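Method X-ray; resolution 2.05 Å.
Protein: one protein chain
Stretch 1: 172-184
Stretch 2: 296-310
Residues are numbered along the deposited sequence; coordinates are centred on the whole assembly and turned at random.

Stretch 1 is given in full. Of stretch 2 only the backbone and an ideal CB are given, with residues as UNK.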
ATOM      1  N   GLY A 172       0.031  18.775 -11.232  1.00 23.26           N
ATOM      2  CA  GLY A 172      -0.818  18.237 -12.293  1.00 23.34           C
ATOM      3  C   GLY A 172      -2.205  18.862 -12.299  1.00 23.89           C
ATOM      4  O   GLY A 172      -2.780  19.103 -13.358  1.00 23.37           O
ATOM      5  N   MET A 173      -2.733  19.120 -11.103  1.00 24.42           N
ATOM      6  CA  MET A 173      -4.040  19.760 -10.929  1.00 25.22           C
ATOM      7  C   MET A 173      -4.018  21.253 -11.253  1.00 26.13           C
ATOM      8  O   MET A 173      -5.072  21.855 -11.458  1.00 27.18           O
ATOM      9  CB  MET A 173      -4.533  19.590  -9.485  1.00 25.05           C
ATOM     10  CG  MET A 173      -5.086  18.214  -9.153  1.00 24.96           C
ATOM     11  SD  MET A 173      -5.499  18.102  -7.398  1.00 25.35           S
ATOM     12  CE  MET A 173      -6.218  16.465  -7.309  1.00 24.97           C
ATOM     13  N   GLY A 174      -2.832  21.855 -11.268  1.00 26.50           N
ATOM     14  CA  GLY A 174      -2.705  23.291 -11.505  1.00 27.55           C
ATOM     15  C   GLY A 174      -3.012  24.132 -10.275  1.00 28.01           C
ATOM     16  O   GLY A 174      -3.287  25.323 -10.387  1.00 28.54           O
ATOM     17  N   ILE A 175      -2.968  23.516  -9.097  1.00 27.45           N
ATOM     18  CA  ILE A 175      -3.135  24.251  -7.845  1.00 28.08           C
ATOM     19  C   ILE A 175      -1.748  24.551  -7.287  1.00 28.45           C
ATOM     20  O   ILE A 175      -0.744  24.161  -7.882  1.00 27.86           O
ATOM     21  CB  ILE A 175      -4.004  23.477  -6.820  1.00 27.43           C
ATOM     22  CG1 ILE A 175      -3.323  22.174  -6.366  1.00 26.77           C
ATOM     23  CG2 ILE A 175      -5.374  23.192  -7.421  1.00 27.45           C
ATOM     24  CD1 ILE A 175      -4.091  21.411  -5.303  1.00 26.32           C
ATOM     25  N   ASP A 176      -1.689  25.251  -6.157  1.00 29.14           N
ATOM     26  CA  ASP A 176      -0.408  25.563  -5.533  1.00 30.09           C
ATOM     27  C   ASP A 176       0.393  24.266  -5.373  1.00 28.74           C
ATOM     28  O   ASP A 176      -0.118  23.277  -4.837  1.00 27.65           O
ATOM     29  CB  ASP A 176      -0.618  26.244  -4.179  1.00 31.82           C
ATOM     30  CG  ASP A 176       0.656  26.856  -3.631  1.00 33.66           C
ATOM     31  OD1 ASP A 176       1.539  26.100  -3.169  1.00 33.91           O
ATOM     32  OD2 ASP A 176       0.772  28.103  -3.662  1.00 36.61           O
ATOM     33  N   ALA A 177       1.635  24.272  -5.848  1.00 27.90           N
ATOM     34  CA  ALA A 177       2.477  23.074  -5.831  1.00 27.26           C
ATOM     35  C   ALA A 177       2.628  22.471  -4.429  1.00 26.61           C
ATOM     36  O   ALA A 177       2.792  21.261  -4.289  1.00 25.41           O
ATOM     37  CB  ALA A 177       3.847  23.382  -6.419  1.00 27.80           C
ATOM     38  N   ASN A 178       2.570  23.315  -3.401  1.00 26.99           N
ATOM     39  CA  ASN A 178       2.755  22.874  -2.021  1.00 27.02           C
ATOM     40  C   ASN A 178       1.438  22.757  -1.247  1.00 26.38           C
ATOM     41  O   ASN A 178       1.443  22.741  -0.021  1.00 26.10           O
ATOM     42  CB  ASN A 178       3.718  23.823  -1.302  1.00 28.41           C
ATOM     43  CG  ASN A 178       5.087  23.866  -1.959  1.00 29.37           C
ATOM     44  OD1 ASN A 178       5.397  24.789  -2.706  1.00 31.22           O
ATOM     45  ND2 ASN A 178       5.904  22.857  -1.699  1.00 29.62           N
ATOM     46  N   TYR A 179       0.319  22.649  -1.965  1.00 25.59           N
ATOM     47  CA  TYR A 179      -1.000  22.568  -1.338  1.00 25.52           C
ATOM     48  C   TYR A 179      -1.101  21.453  -0.287  1.00 24.52           C
ATOM     49  O   TYR A 179      -1.671  21.655   0.785  1.00 24.27           O
ATOM     50  CB  TYR A 179      -2.089  22.358  -2.398  1.00 25.88           C
ATOM     51  CG  TYR A 179      -3.473  22.215  -1.805  1.00 26.41           C
ATOM     52  CD1 TYR A 179      -4.253  23.334  -1.530  1.00 27.24           C
ATOM     53  CD2 TYR A 179      -3.992  20.960  -1.494  1.00 26.22           C
ATOM     54  CE1 TYR A 179      -5.514  23.207  -0.969  1.00 27.48           C
ATOM     55  CE2 TYR A 179      -5.251  20.825  -0.934  1.00 26.45           C
ATOM     56  CZ  TYR A 179      -6.007  21.949  -0.674  1.00 27.22           C
ATOM     57  OH  TYR A 179      -7.262  21.806  -0.127  1.00 28.35           O
ATOM     58  N   PHE A 180      -0.559  20.279  -0.594  1.00 23.21           N
ATOM     59  CA  PHE A 180      -0.707  19.132   0.299  1.00 22.88           C
ATOM     60  C   PHE A 180       0.273  19.103   1.476  1.00 23.32           C
ATOM     61  O   PHE A 180       0.068  18.337   2.419  1.00 22.56           O
ATOM     62  CB  PHE A 180      -0.591  17.827  -0.486  1.00 22.27           C
ATOM     63  CG  PHE A 180      -1.700  17.620  -1.468  1.00 22.10           C
ATOM     64  CD1 PHE A 180      -2.978  17.308  -1.029  1.00 21.76           C
ATOM     65  CD2 PHE A 180      -1.468  17.732  -2.831  1.00 21.99           C
ATOM     66  CE1 PHE A 180      -4.009  17.111  -1.931  1.00 22.10           C
ATOM     67  CE2 PHE A 180      -2.492  17.538  -3.739  1.00 22.09           C
ATOM     68  CZ  PHE A 180      -3.765  17.227  -3.290  1.00 22.19           C
ATOM     69  N   ASP A 181       1.321  19.926   1.433  1.00 24.06           N
ATOM     70  CA  ASP A 181       2.382  19.872   2.447  1.00 25.12           C
ATOM     71  C   ASP A 181       1.835  19.921   3.876  1.00 25.42           C
ATOM     72  O   ASP A 181       2.207  19.101   4.707  1.00 25.54           O
ATOM     73  CB  ASP A 181       3.401  21.004   2.248  1.00 26.19           C
ATOM     74  CG  ASP A 181       4.332  20.763   1.064  1.00 26.67           C
ATOM     75  OD1 ASP A 181       4.094  19.826   0.271  1.00 25.94           O
ATOM     76  OD2 ASP A 181       5.312  21.523   0.920  1.00 27.90           O
ATOM     77  N   SER A 182       0.937  20.863   4.142  1.00 26.18           N
ATOM     78  CA  SER A 182       0.393  21.061   5.488  1.00 26.96           C
ATOM     79  C   SER A 182      -0.593  19.961   5.895  1.00 26.49           C
ATOM     80  O   SER A 182      -0.918  19.827   7.070  1.00 26.77           O
ATOM     81  CB  SER A 182      -0.282  22.431   5.592  1.00 27.77           C
ATOM     82  OG  SER A 182      -1.513  22.446   4.893  1.00 27.92           O
ATOM     83  N   PHE A 183      -1.066  19.186   4.921  1.00 26.29           N
ATOM     84  CA  PHE A 183      -1.963  18.061   5.175  1.00 25.99           C
ATOM     85  C   PHE A 183      -1.219  16.738   5.390  1.00 25.46           C
ATOM     86  O   PHE A 183      -1.810  15.780   5.874  1.00 25.31           O
ATOM     87  CB  PHE A 183      -2.938  17.878   4.002  1.00 25.68           C
ATOM     88  CG  PHE A 183      -4.021  18.920   3.928  1.00 26.55           C
ATOM     89  CD1 PHE A 183      -5.195  18.770   4.650  1.00 27.06           C
ATOM     90  CD2 PHE A 183      -3.888  20.025   3.098  1.00 27.20           C
ATOM     91  CE1 PHE A 183      -6.208  19.715   4.566  1.00 27.71           C
ATOM     92  CE2 PHE A 183      -4.893  20.974   3.012  1.00 27.97           C
ATOM     93  CZ  PHE A 183      -6.056  20.820   3.749  1.00 28.14           C
ATOM     94  N   VAL A 184       0.055  16.672   5.002  1.00 25.51           N
ATOM     95  CA  VAL A 184       0.816  15.413   5.053  1.00 25.26           C
ATOM     96  C   VAL A 184       2.176  15.479   5.768  1.00 26.39           C
ATOM     97  O   VAL A 184       2.864  14.464   5.861  1.00 26.69           O
ATOM     98  CB  VAL A 184       1.052  14.838   3.630  1.00 24.52           C
ATOM     99  CG1 VAL A 184      -0.267  14.667   2.889  1.00 23.97           C
ATOM    100  CG2 VAL A 184       2.016  15.705   2.825  1.00 24.75           C
ATOM    101  N   UNK A 296      -0.846   8.510   4.681  1.00 19.14           N
ATOM    102  CA  UNK A 296      -2.088   9.102   5.154  1.00 18.88           C
ATOM    103  C   UNK A 296      -1.950  10.608   5.308  1.00 19.26           C
ATOM    104  O   UNK A 296      -0.854  11.109   5.555  1.00 18.80           O
ATOM    105  CB  UNK A 296      -2.508   8.472   6.483  1.00 18.88           C
ATOM    106  N   UNK A 297      -3.068  11.341   5.183  1.00 19.76           N
ATOM    107  CA  UNK A 297      -3.033  12.718   5.657  1.00 20.22           C
ATOM    108  C   UNK A 297      -2.741  12.727   7.154  1.00 21.03           C
ATOM    109  O   UNK A 297      -2.908  11.697   7.815  1.00 20.43           O
ATOM    110  CB  UNK A 297      -4.351  13.435   5.355  1.00 20.22           C
ATOM    111  N   UNK A 298      -2.292  13.865   7.674  1.00 21.50           N
ATOM    112  CA  UNK A 298      -2.114  14.024   9.112  1.00 22.56           C
ATOM    113  C   UNK A 298      -3.410  13.610   9.794  1.00 23.18           C
ATOM    114  O   UNK A 298      -4.488  13.953   9.313  1.00 23.13           O
ATOM    115  CB  UNK A 298      -1.731  15.460   9.474  1.00 22.56           C
ATOM    116  N   UNK A 299      -3.319  12.862  10.894  1.00 23.73           N
ATOM    117  CA  UNK A 299      -4.524  12.381  11.579  1.00 24.39           C
ATOM    118  C   UNK A 299      -5.447  13.534  11.983  1.00 25.13           C
ATOM    119  O   UNK A 299      -6.664  13.367  12.021  1.00 24.78           O
ATOM    120  CB  UNK A 299      -4.136  11.570  12.817  1.00 24.39           C
ATOM    121  N   UNK A 300      -4.863  14.695  12.275  1.00 26.05           N
ATOM    122  CA  UNK A 300      -5.633  15.893  12.622  1.00 27.78           C
ATOM    123  C   UNK A 300      -6.361  16.545  11.432  1.00 28.04           C
ATOM    124  O   UNK A 300      -7.220  17.402  11.637  1.00 28.26           O
ATOM    125  CB  UNK A 300      -4.696  16.922  13.259  1.00 27.78           C
ATOM    126  N   UNK A 301      -6.020  16.146  10.207  1.00 27.89           N
ATOM    127  CA  UNK A 301      -6.541  16.799   8.998  1.00 28.42           C
ATOM    128  C   UNK A 301      -8.039  16.636   8.801  1.00 28.52           C
ATOM    129  O   UNK A 301      -8.591  15.560   9.013  1.00 27.95           O
ATOM    130  CB  UNK A 301      -5.819  16.248   7.767  1.00 28.42           C
ATOM    131  N   UNK A 302      -8.680  17.720   8.369  1.00 29.82           N
ATOM    132  CA  UNK A 302     -10.078  17.701   7.973  1.00 30.42           C
ATOM    133  C   UNK A 302     -10.142  17.556   6.456  1.00 29.54           C
ATOM    134  O   UNK A 302      -9.634  18.406   5.730  1.00 29.70           O
ATOM    135  CB  UNK A 302     -10.805  18.963   8.441  1.00 30.42           C
ATOM    136  N   UNK A 303     -10.760  16.476   5.988  1.00 28.93           N
ATOM    137  CA  UNK A 303     -10.759  16.126   4.567  1.00 28.60           C
ATOM    138  C   UNK A 303     -12.043  16.586   3.877  1.00 29.27           C
ATOM    139  O   UNK A 303     -13.117  16.053   4.137  1.00 29.38           O
ATOM    140  CB  UNK A 303     -10.586  14.616   4.395  1.00 28.60           C
ATOM    141  N   UNK A 304     -11.916  17.578   3.000  1.00 30.31           N
ATOM    142  CA  UNK A 304     -13.029  18.042   2.166  1.00 31.91           C
ATOM    143  C   UNK A 304     -12.533  18.354   0.753  1.00 31.46           C
ATOM    144  O   UNK A 304     -11.342  18.546   0.541  1.00 31.68           O
ATOM    145  CB  UNK A 304     -13.689  19.276   2.784  1.00 31.91           C
ATOM    146  N   UNK A 305     -13.452  18.398  -0.204  1.00 31.67           N
ATOM    147  CA  UNK A 305     -13.102  18.484  -1.631  1.00 31.37           C
ATOM    148  C   UNK A 305     -11.959  19.460  -1.949  1.00 30.92           C
ATOM    149  O   UNK A 305     -12.002  20.624  -1.566  1.00 31.88           O
ATOM    150  CB  UNK A 305     -14.341  18.899  -2.427  1.00 31.37           C
ATOM    151  N   UNK A 306     -10.951  18.965  -2.667  1.00 29.92           N
ATOM    152  CA  UNK A 306      -9.786  19.756  -3.077  1.00 29.53           C
ATOM    153  C   UNK A 306     -10.221  20.800  -4.109  1.00 29.93           C
ATOM    154  O   UNK A 306     -11.062  20.505  -4.958  1.00 29.52           O
ATOM    155  CB  UNK A 306      -8.688  18.857  -3.648  1.00 29.53           C
ATOM    156  N   UNK A 307      -9.660  22.029  -4.046  1.00 30.52           N
ATOM    157  CA  UNK A 307     -10.053  23.026  -5.048  1.00 30.99           C
ATOM    158  C   UNK A 307      -9.728  22.591  -6.478  1.00 30.29           C
ATOM    159  O   UNK A 307      -8.651  22.047  -6.733  1.00 29.31           O
ATOM    160  CB  UNK A 307      -9.360  24.358  -4.752  1.00 30.99           C
ATOM    161  N   UNK A 308     -10.670  22.820  -7.388  1.00 30.13           N
ATOM    162  CA  UNK A 308     -10.512  22.446  -8.786  1.00 30.35           C
ATOM    163  C   UNK A 308     -11.009  21.055  -9.137  1.00 30.29           C
ATOM    164  O   UNK A 308     -10.858  20.628 -10.279  1.00 30.76           O
ATOM    165  CB  UNK A 308      -9.035  22.553  -9.170  1.00 30.35           C
ATOM    166  N   UNK A 309     -11.599  20.347  -8.171  1.00 30.44           N
ATOM    167  CA  UNK A 309     -12.173  19.016  -8.407  1.00 30.72           C
ATOM    168  C   UNK A 309     -13.699  19.050  -8.560  1.00 31.96           C
ATOM    169  O   UNK A 309     -14.346  18.006  -8.649  1.00 32.13           O
ATOM    170  CB  UNK A 309     -11.796  18.079  -7.258  1.00 30.72           C
ATOM    171  N   UNK A 310     -14.265  20.254  -8.589  1.00 33.18           N
ATOM    172  CA  UNK A 310     -15.698  20.451  -8.773  1.00 34.55           C
ATOM    173  C   UNK A 310     -15.943  21.896  -9.208  1.00 35.79           C
ATOM    174  O   UNK A 310     -15.164  22.783  -8.866  1.00 35.23           O
ATOM    175  CB  UNK A 310     -16.468  20.126  -7.491  1.00 34.55           C
TER

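Position 296 directs its CA-to-CB bond away from stretch 1, with nothing of that stretch within 5.5 Å of the ideal CB, so the contact leaves the choice open; it is Asn-296. At 297 the bond runs sideways, and the ideal CB lies 3.5 Å from Phe-183 O. With phi at -61° and psi at 161°, proline fits, as would other compact residues. The residue is Pro-297.

Position 298 meets the carbonyls of Ser-182 and Phe-183. Its backbone N donates to Phe-183 O at 2.7 Å and 172°, a bond available to any residue but proline. The ideal CB is 3.6 Å from the same oxygen and 5.1 Å from Ser-182 O, so a short polar side chain would suit. Asn-298 turns its end nearer, bringing ND2 to 3.0 Å from Ser-182 O, although the angle is too poor for a hydrogen bond.

Positions 299 and 300 are the middle of a type I turn and have nothing of stretch 1 within 5.5 Å of their ideal CB, so it leaves the choice open; they are His-299 and Lys-300. Position 301 closes the turn and points toward stretch 1, its ideal CB 4.1 Å from Phe-183 CD1. A small residue, perhaps with a hydroxyl, would fit beside the ring. It is Ser-301, with OG 3.4 Å from Phe-183 O, at best a weak hydrogen bond.

Positions 302 to 305 have no close neighbour in stretch 1 at the ideal CB, and many residues would serve; they are Tyr-302, whose backbone O lies 3.8 Å from Phe-183 CE1 at the ring edge, Ile-303, Glu-304 and Ala-305.

Position 306 points into an apolar pocket, its ideal CB 4.8 Å from Tyr-179 CE2, 5.0 Å from Met-173 SD and 5.2 Å from Phe-180 CZ. Leucine, isoleucine, valine or methionine would suit. Ile-306 places CG2 4.0 Å from Ile-175 CD1 and 4.1 Å from Met-173 SD, while its CD1 reaches the edge of the Phe-180 ring, 3.8 Å from CE1.

Position 307, with phi -61° and psi 137° early in a type II turn, favours proline. Pro-307 sets CD 3.7 Å from Tyr-179 CZ. At 308, phi is 90° and a CB would jam against the preceding carbonyl, calling for glycine: Gly-308. Position 309 points sideways and admits several residues; Thr-309 closes the turn, OG1 donating to Ile-306 O at 2.5 Å, with CG2 4.3 Å from Met-173 CE. Position 310 is out of reach and is Tyr-310.

Stretch 2, residues 296-310: NPNHKSYIEAIPGTY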
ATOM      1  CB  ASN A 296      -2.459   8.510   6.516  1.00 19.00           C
ATOM      2  CG  ASN A 296      -2.733   7.013   6.451  1.00 18.88           C
ATOM      3  OD1 ASN A 296      -3.581   6.563   5.684  1.00 18.49           O
ATOM      4  ND2 ASN A 296      -2.029   6.242   7.268  1.00 19.01           N
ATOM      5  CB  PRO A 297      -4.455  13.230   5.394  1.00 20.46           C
ATOM      6  CG  PRO A 297      -5.082  12.251   4.467  1.00 20.09           C
ATOM      7  CD  PRO A 297      -4.405  10.943   4.717  1.00 19.69           C
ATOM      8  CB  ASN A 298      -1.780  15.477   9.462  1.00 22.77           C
ATOM      9  CG  ASN A 298      -0.551  15.996   8.730  1.00 22.58           C
ATOM     10  OD1 ASN A 298       0.301  15.223   8.297  1.00 21.70           O
ATOM     11  ND2 ASN A 298      -0.455  17.312   8.593  1.00 23.20           N
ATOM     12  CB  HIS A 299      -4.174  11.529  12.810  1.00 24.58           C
ATOM     13  CG  HIS A 299      -3.532  10.213  12.482  1.00 24.28           C
ATOM     14  ND1 HIS A 299      -3.922   9.433  11.414  1.00 23.73           N
ATOM     15  CD2 HIS A 299      -2.543   9.526  13.104  1.00 24.76           C
ATOM     16  CE1 HIS A 299      -3.191   8.334  11.382  1.00 23.81           C
ATOM     17  NE2 HIS A 299      -2.346   8.366  12.397  1.00 24.49           N
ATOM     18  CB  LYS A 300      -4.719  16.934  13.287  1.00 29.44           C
ATOM     19  CG  LYS A 300      -3.717  17.590  12.340  1.00 30.26           C
ATOM     20  CD  LYS A 300      -2.655  18.387  13.088  1.00 31.56           C
ATOM     21  CE  LYS A 300      -1.639  18.972  12.122  1.00 31.95           C
ATOM     22  NZ  LYS A 300      -0.594  19.770  12.818  1.00 33.26           N
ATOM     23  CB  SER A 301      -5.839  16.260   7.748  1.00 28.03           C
ATOM     24  OG  SER A 301      -4.493  16.678   7.711  1.00 29.30           O
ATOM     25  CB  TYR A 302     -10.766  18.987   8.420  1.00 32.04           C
ATOM     26  CG  TYR A 302     -12.269  18.952   8.303  1.00 33.62           C
ATOM     27  CD1 TYR A 302     -13.027  18.103   9.103  1.00 34.16           C
ATOM     28  CD2 TYR A 302     -12.937  19.784   7.408  1.00 34.90           C
ATOM     29  CE1 TYR A 302     -14.408  18.072   9.006  1.00 35.36           C
ATOM     30  CE2 TYR A 302     -14.320  19.763   7.306  1.00 35.98           C
ATOM     31  CZ  TYR A 302     -15.050  18.907   8.106  1.00 36.29           C
ATOM     32  OH  TYR A 302     -16.425  18.887   8.007  1.00 38.28           O
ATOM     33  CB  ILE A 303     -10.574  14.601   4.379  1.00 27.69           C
ATOM     34  CG1 ILE A 303      -9.261  14.132   5.026  1.00 27.62           C
ATOM     35  CG2 ILE A 303     -10.617  14.205   2.907  1.00 27.22           C
ATOM     36  CD1 ILE A 303      -8.003  14.784   4.484  1.00 27.75           C
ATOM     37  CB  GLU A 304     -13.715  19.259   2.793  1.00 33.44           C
ATOM     38  CG  GLU A 304     -12.787  20.420   3.117  1.00 35.08           C
ATOM     39  CD  GLU A 304     -13.434  21.469   4.008  1.00 37.33           C
ATOM     40  OE1 GLU A 304     -12.685  22.226   4.663  1.00 38.71           O
ATOM     41  OE2 GLU A 304     -14.684  21.539   4.062  1.00 38.57           O
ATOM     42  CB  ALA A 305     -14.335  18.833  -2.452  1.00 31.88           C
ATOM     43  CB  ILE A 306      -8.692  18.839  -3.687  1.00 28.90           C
ATOM     44  CG1 ILE A 306      -8.177  17.848  -2.640  1.00 28.31           C
ATOM     45  CG2 ILE A 306      -7.516  19.644  -4.232  1.00 29.03           C
ATOM     46  CD1 ILE A 306      -7.516  16.613  -3.218  1.00 27.40           C
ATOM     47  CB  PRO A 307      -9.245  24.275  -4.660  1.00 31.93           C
ATOM     48  CG  PRO A 307      -8.215  23.814  -3.687  1.00 31.86           C
ATOM     49  CD  PRO A 307      -8.783  22.605  -3.015  1.00 31.08           C
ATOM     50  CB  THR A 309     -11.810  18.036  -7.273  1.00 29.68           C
ATOM     51  OG1 THR A 309     -12.283  18.544  -6.023  1.00 29.10           O
ATOM     52  CG2 THR A 309     -10.305  17.827  -7.205  1.00 29.46           C
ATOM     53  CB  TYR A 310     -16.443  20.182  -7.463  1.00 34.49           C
ATOM     54  CG  TYR A 310     -16.038  21.124  -6.356  1.00 35.26           C
ATOM     55  CD1 TYR A 310     -14.883  20.894  -5.617  1.00 35.21           C
ATOM     56  CD2 TYR A 310     -16.790  22.262  -6.068  1.00 36.57           C
ATOM     57  CE1 TYR A 310     -14.490  21.762  -4.614  1.00 36.09           C
ATOM     58  CE2 TYR A 310     -16.404  23.137  -5.064  1.00 37.19           C
ATOM     59  CZ  TYR A 310     -15.253  22.880  -4.341  1.00 36.89           C
ATOM     60  OH  TYR A 310     -14.852  23.732  -3.339  1.00 37.64           O
TER
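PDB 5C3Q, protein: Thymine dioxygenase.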